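Local coordinates for protein chlorella virus DNA ligase-adenylate (PDB 1FVI) that probably seals nicks in duplex DNA at the expense of ATP, and is captured here as the covalent enzyme-adenylate intermediate, at residues Y94-Y99 against V131-L136; D114-I119 against P135-E140. The protein carries 1 engineered substitution. One frame throughout, in Å; residues are numbered along the deposited sequence.

Interaction 1: Y94-Y99 against V131-L136; sequences YYWFDY and VKIIPL. With AMP (adenosine monophosphate), chain C.
The two parallel strands of a beta-alpha-beta unit meet here in the nucleotide-binding domain of the ligase, and their ends form one wall of the adenine pocket. Four backbone hydrogen bonds join them. Tyr94 N gives to Lys132 O at 2.8 Å, almost along the C=O axis, and Tyr94 O takes Ile134 N. Trp96 repeats the pattern with Ile134 O and Leu136 N, the last bond nearly straight at 174° although its donor stands well above the plane of the Trp96 carbonyl. On one face of the sheet Tyr95 and Ile134 run side by side; with CG beside its backbone N (chi1 -68°), Tyr95 turns a ring face to Ile134 CD1, which sits 4.1 Å from the ring centroid in a CH-pi contact. The opposite face carries Tyr94, Ile133 and Trp96, the indole CE3 lying 4.2 Å from Ile133 CG2. Past the last bridge, Phe97 holds CG in the crowded position between N and the carbonyl carbon (chi1 55°), and one ring face lies beneath the adenine, AMP N1 being 3.7 Å above its centre. Leu136 CD1 reaches the ring edge and also approaches AMP N6 at 3.4 Å. A water donates to both Phe97 O and Leu136 O, linking the two carbonyls just beyond the paired residues. Strand 63-68 flanks 92-99 on its other side, where Phe97 and Asp98 both face Asp64 in a classic beta bulge, while helices 49-58 and 108-121 cover the face of Tyr94, Ile133 and Trp96.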
# COMPACT_ATOMS: atom_id res chain seq x y z
N TYR A 94 8.96 -4.84 5.10
CA TYR A 94 8.03 -4.86 6.21
C TYR A 94 7.54 -3.44 6.40
O TYR A 94 8.32 -2.54 6.75
CB TYR A 94 8.68 -5.38 7.49
CG TYR A 94 7.73 -5.38 8.67
CD1 TYR A 94 6.82 -6.42 8.85
CD2 TYR A 94 7.74 -4.35 9.60
CE1 TYR A 94 5.94 -6.44 9.95
CE2 TYR A 94 6.87 -4.35 10.71
CZ TYR A 94 5.99 -5.40 10.87
OH TYR A 94 5.19 -5.42 11.97
N TYR A 95 6.27 -3.22 6.06
CA TYR A 95 5.65 -1.91 6.22
C TYR A 95 5.18 -1.85 7.67
O TYR A 95 4.23 -2.56 8.05
CB TYR A 95 4.46 -1.77 5.26
CG TYR A 95 4.83 -1.73 3.79
CD1 TYR A 95 4.87 -2.90 3.03
CD2 TYR A 95 5.09 -0.51 3.14
CE1 TYR A 95 5.16 -2.86 1.66
CE2 TYR A 95 5.38 -0.46 1.77
CZ TYR A 95 5.41 -1.65 1.04
OH TYR A 95 5.67 -1.62 -0.31
N TRP A 96 5.87 -1.05 8.47
CA TRP A 96 5.60 -0.90 9.90
C TRP A 96 4.63 0.23 10.10
O TRP A 96 5.01 1.39 10.00
CB TRP A 96 6.92 -0.62 10.60
CG TRP A 96 6.90 -0.58 12.12
CD1 TRP A 96 5.91 -1.00 12.95
CD2 TRP A 96 7.93 -0.03 12.97
NE1 TRP A 96 6.25 -0.74 14.26
CE2 TRP A 96 7.48 -0.14 14.30
CE3 TRP A 96 9.19 0.56 12.72
CZ2 TRP A 96 8.23 0.32 15.39
CZ3 TRP A 96 9.94 1.01 13.81
CH2 TRP A 96 9.45 0.88 15.13
N PHE A 97 3.37 -0.09 10.38
CA PHE A 97 2.37 0.95 10.55
C PHE A 97 1.87 1.27 11.96
O PHE A 97 1.15 2.26 12.15
CB PHE A 97 1.19 0.74 9.58
CG PHE A 97 0.54 -0.62 9.68
CD1 PHE A 97 -0.11 -1.03 10.86
CD2 PHE A 97 0.47 -1.44 8.55
CE1 PHE A 97 -0.83 -2.23 10.91
CE2 PHE A 97 -0.24 -2.65 8.59
CZ PHE A 97 -0.90 -3.04 9.77
N ASP A 98 2.23 0.44 12.95
CA ASP A 98 1.82 0.70 14.32
C ASP A 98 2.84 0.18 15.33
O ASP A 98 3.66 -0.67 15.01
CB ASP A 98 0.42 0.13 14.61
CG ASP A 98 -0.37 1.00 15.59
OD1 ASP A 98 0.20 1.92 16.21
OD2 ASP A 98 -1.59 0.75 15.74
N TYR A 99 2.74 0.70 16.55
CA TYR A 99 3.66 0.39 17.64
C TYR A 99 2.95 0.60 18.96
O TYR A 99 2.71 1.75 19.35
CB TYR A 99 4.84 1.37 17.58
CG TYR A 99 5.95 1.12 18.58
CD1 TYR A 99 6.17 -0.15 19.11
CD2 TYR A 99 6.84 2.14 18.91
CE1 TYR A 99 7.25 -0.41 19.95
CE2 TYR A 99 7.93 1.90 19.74
CZ TYR A 99 8.13 0.62 20.25
OH TYR A 99 9.22 0.36 21.04
N VAL A 131 16.25 -7.24 4.58
CA VAL A 131 14.95 -6.73 5.06
C VAL A 131 14.80 -5.21 4.94
O VAL A 131 15.55 -4.44 5.55
CB VAL A 131 14.72 -7.09 6.55
CG1 VAL A 131 13.26 -6.89 6.91
CG2 VAL A 131 15.16 -8.49 6.84
N LYS A 132 13.78 -4.77 4.21
CA LYS A 132 13.54 -3.35 4.05
C LYS A 132 12.44 -2.90 5.02
O LYS A 132 11.27 -3.28 4.88
CB LYS A 132 13.13 -3.06 2.60
CG LYS A 132 13.00 -1.60 2.25
CD LYS A 132 12.36 -1.47 0.88
CE LYS A 132 12.20 -0.03 0.45
NZ LYS A 132 11.57 0.04 -0.90
N ILE A 133 12.83 -2.17 6.06
CA ILE A 133 11.86 -1.68 7.05
C ILE A 133 11.31 -0.37 6.53
O ILE A 133 12.06 0.61 6.35
CB ILE A 133 12.51 -1.44 8.44
CG1 ILE A 133 13.11 -2.73 8.99
CG2 ILE A 133 11.46 -0.88 9.43
CD1 ILE A 133 12.13 -3.82 9.17
N ILE A 134 10.01 -0.36 6.26
CA ILE A 134 9.36 0.83 5.74
C ILE A 134 8.35 1.42 6.71
O ILE A 134 7.28 0.85 6.93
CB ILE A 134 8.65 0.54 4.40
CG1 ILE A 134 9.66 0.03 3.36
CG2 ILE A 134 7.98 1.81 3.89
CD1 ILE A 134 9.04 -0.42 2.07
N PRO A 135 8.70 2.55 7.35
CA PRO A 135 7.80 3.20 8.31
C PRO A 135 6.59 3.79 7.56
O PRO A 135 6.75 4.60 6.64
CB PRO A 135 8.67 4.32 8.90
CG PRO A 135 10.08 3.84 8.68
CD PRO A 135 10.00 3.23 7.31
N LEU A 136 5.40 3.35 7.92
CA LEU A 136 4.19 3.86 7.31
C LEU A 136 3.66 5.00 8.16
O LEU A 136 2.84 4.79 9.05
CB LEU A 136 3.12 2.78 7.20
CG LEU A 136 2.92 1.97 5.92
CD1 LEU A 136 1.47 1.50 5.89
CD2 LEU A 136 3.22 2.80 4.67
P AMP C . -8.58 -5.49 2.23
O1P AMP C . -10.03 -5.68 2.33
O3P AMP C . -8.16 -6.94 1.76
O5' AMP C . -7.97 -5.41 3.61
C5' AMP C . -6.47 -5.38 3.77
C4' AMP C . -6.00 -6.00 5.07
O4' AMP C . -4.67 -5.53 5.27
C3' AMP C . -6.82 -5.55 6.30
O3' AMP C . -7.04 -6.57 7.27
C2' AMP C . -5.98 -4.50 6.95
O2' AMP C . -6.17 -4.51 8.36
C1' AMP C . -4.55 -4.81 6.47
N9 AMP C . -3.81 -3.59 6.20
C8 AMP C . -3.12 -3.35 5.03
N7 AMP C . -2.57 -2.17 5.07
C5 AMP C . -2.88 -1.59 6.29
C6 AMP C . -2.58 -0.36 6.89
N6 AMP C . -1.82 0.58 6.28
N1 AMP C . -3.08 -0.16 8.12
C2 AMP C . -3.81 -1.07 8.71
N3 AMP C . -4.18 -2.28 8.27
C4 AMP C . -3.69 -2.52 7.02
O HOH W 1 0.48 4.04 10.40

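Interaction 2: D114-I119 against P135-E140; sequences DMKNYI and PLIPVE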
# COMPACT_ATOMS: atom_id res chain seq x y z
N ASP A 114 5.94 7.41 18.61
CA ASP A 114 6.82 6.48 19.31
C ASP A 114 7.68 5.74 18.26
O ASP A 114 8.90 5.58 18.43
CB ASP A 114 6.01 5.43 20.09
CG ASP A 114 5.50 5.95 21.43
OD1 ASP A 114 5.98 6.99 21.92
OD2 ASP A 114 4.62 5.28 21.99
N MET A 115 7.03 5.26 17.20
CA MET A 115 7.71 4.55 16.11
C MET A 115 8.75 5.47 15.50
O MET A 115 9.89 5.06 15.29
CB MET A 115 6.70 4.13 15.03
CG MET A 115 7.32 3.70 13.67
SD MET A 115 6.13 3.03 12.44
CE MET A 115 5.15 4.50 12.04
N LYS A 116 8.36 6.72 15.25
CA LYS A 116 9.27 7.69 14.65
C LYS A 116 10.51 7.90 15.50
O LYS A 116 11.64 7.85 14.98
CB LYS A 116 8.56 9.02 14.42
CG LYS A 116 7.57 9.00 13.28
CD LYS A 116 6.91 10.35 13.10
CE LYS A 116 7.93 11.40 12.67
NZ LYS A 116 7.33 12.76 12.55
N ASN A 117 10.30 8.09 16.81
CA ASN A 117 11.39 8.30 17.75
C ASN A 117 12.28 7.08 17.89
O ASN A 117 13.51 7.22 17.94
CB ASN A 117 10.87 8.75 19.11
CG ASN A 117 10.44 10.20 19.12
OD1 ASN A 117 9.28 10.52 19.37
ND2 ASN A 117 11.39 11.10 18.83
N TYR A 118 11.68 5.90 17.89
CA TYR A 118 12.46 4.68 18.00
C TYR A 118 13.44 4.64 16.83
O TYR A 118 14.63 4.37 17.02
CB TYR A 118 11.56 3.44 18.00
CG TYR A 118 12.31 2.15 18.18
CD1 TYR A 118 12.52 1.62 19.45
CD2 TYR A 118 12.86 1.48 17.09
CE1 TYR A 118 13.25 0.45 19.63
CE2 TYR A 118 13.59 0.32 17.24
CZ TYR A 118 13.78 -0.20 18.52
OH TYR A 118 14.50 -1.36 18.68
N ILE A 119 12.95 4.98 15.64
CA ILE A 119 13.76 4.99 14.41
C ILE A 119 14.89 6.03 14.49
O ILE A 119 15.97 5.83 13.94
CB ILE A 119 12.88 5.23 13.16
CG1 ILE A 119 11.96 4.02 12.96
CG2 ILE A 119 13.75 5.47 11.90
CD1 ILE A 119 10.78 4.28 12.05
N PRO A 135 8.70 2.55 7.35
CA PRO A 135 7.80 3.20 8.31
C PRO A 135 6.59 3.79 7.56
O PRO A 135 6.75 4.60 6.64
CB PRO A 135 8.67 4.32 8.90
CG PRO A 135 10.08 3.84 8.68
CD PRO A 135 10.00 3.23 7.31
N LEU A 136 5.40 3.35 7.92
CA LEU A 136 4.19 3.86 7.31
C LEU A 136 3.66 5.00 8.16
O LEU A 136 2.84 4.79 9.05
CB LEU A 136 3.12 2.78 7.20
CG LEU A 136 2.92 1.97 5.92
CD1 LEU A 136 1.47 1.50 5.89
CD2 LEU A 136 3.22 2.80 4.67
N ILE A 137 4.20 6.19 7.94
CA ILE A 137 3.75 7.39 8.65
C ILE A 137 2.51 7.91 7.90
O ILE A 137 2.54 8.07 6.67
CB ILE A 137 4.90 8.39 8.70
CG1 ILE A 137 6.04 7.77 9.54
CG2 ILE A 137 4.42 9.74 9.25
CD1 ILE A 137 7.37 8.43 9.41
N PRO A 138 1.39 8.12 8.60
CA PRO A 138 0.17 8.60 7.93
C PRO A 138 0.17 10.00 7.36
O PRO A 138 0.96 10.86 7.75
CB PRO A 138 -0.90 8.44 9.01
CG PRO A 138 -0.11 8.75 10.27
CD PRO A 138 1.17 7.99 10.06
N VAL A 139 -0.74 10.20 6.40
CA VAL A 139 -0.93 11.47 5.72
C VAL A 139 -2.17 12.09 6.35
O VAL A 139 -3.13 11.38 6.60
CB VAL A 139 -1.25 11.25 4.22
CG1 VAL A 139 -1.64 12.56 3.56
CG2 VAL A 139 -0.05 10.65 3.52
N GLU A 140 -2.15 13.39 6.63
CA GLU A 140 -3.31 14.06 7.17
C GLU A 140 -4.16 14.53 5.99
O GLU A 140 -3.68 15.28 5.14
CB GLU A 140 -2.92 15.24 8.05
CG GLU A 140 -4.12 16.00 8.64
CD GLU A 140 -3.71 17.14 9.58
OE1 GLU A 140 -4.37 17.30 10.64
OE2 GLU A 140 -2.74 17.86 9.25
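Met115, on the helix that links two parallel strands, points its CB toward the chain leaving the second of them. CG stands anti to the backbone N (chi1 165°) and SD continues the extended line, so the side chain runs out from the helix until the sulfur comes 4.5 Å from Pro135 CA. There the chain bends (chi3 68°), bringing CE 3.8 Å from the carbonyl oxygen of Leu136 and 4.2 Å from Ile137 CG1. The thioether thus spans Pro135 to Ile137, touching the backbone of the first two and the side chain of the third; no hydrogen bond crosses the contact. One turn later Ile119 meets Pro135 obliquely: its CD1 is pressed against Pro135 CG at 3.5 Å, tighter than usual for two carbons, with the ring's CB a little farther off. Toward the solvent, Lys116 and Ile137 cross at about a right angle, the aliphatic CG of the lysine 3.9 Å from Ile137 CD1, while its ammonium makes a long, weak ion pair with Glu113. Leu136 turns its CB away from the helix, and its side chain packs on Thr24, Pro25 and Ile27 on the pocket side. Helix 108-121 is the crossover of a beta-alpha-beta unit, packed on the sheet of its two parallel strands; here it also covers the start of the connection to strand 139-141 of a second sheet.

Overall arrangement
Interactions 1 and 2 illustrate how one beta-alpha-beta unit can shape a ligand pocket: the first pairs its two strands, the second packs its helix on the exit from the last strand. Their centres lie about 9 Å apart, and they share Pro135 and Leu136. Trp96 and Met115 join them directly, Trp96 O lying 3.1 Å from Met115 SD, while Trp96 CZ3 packs 3.7 Å from Ile119 CG1. Leu136 divides the work, its carbonyl oxygen against Met115 CE, its side chain in the pocket. Phe97 and Leu136 meet the adenine directly, whereas Met115 and Ile119 stand one layer back, behind Trp96 and the Pro135-Ile137 chain; Thr24, Pro25, Ile27 and Lys185 hydrogen-bond the AMP.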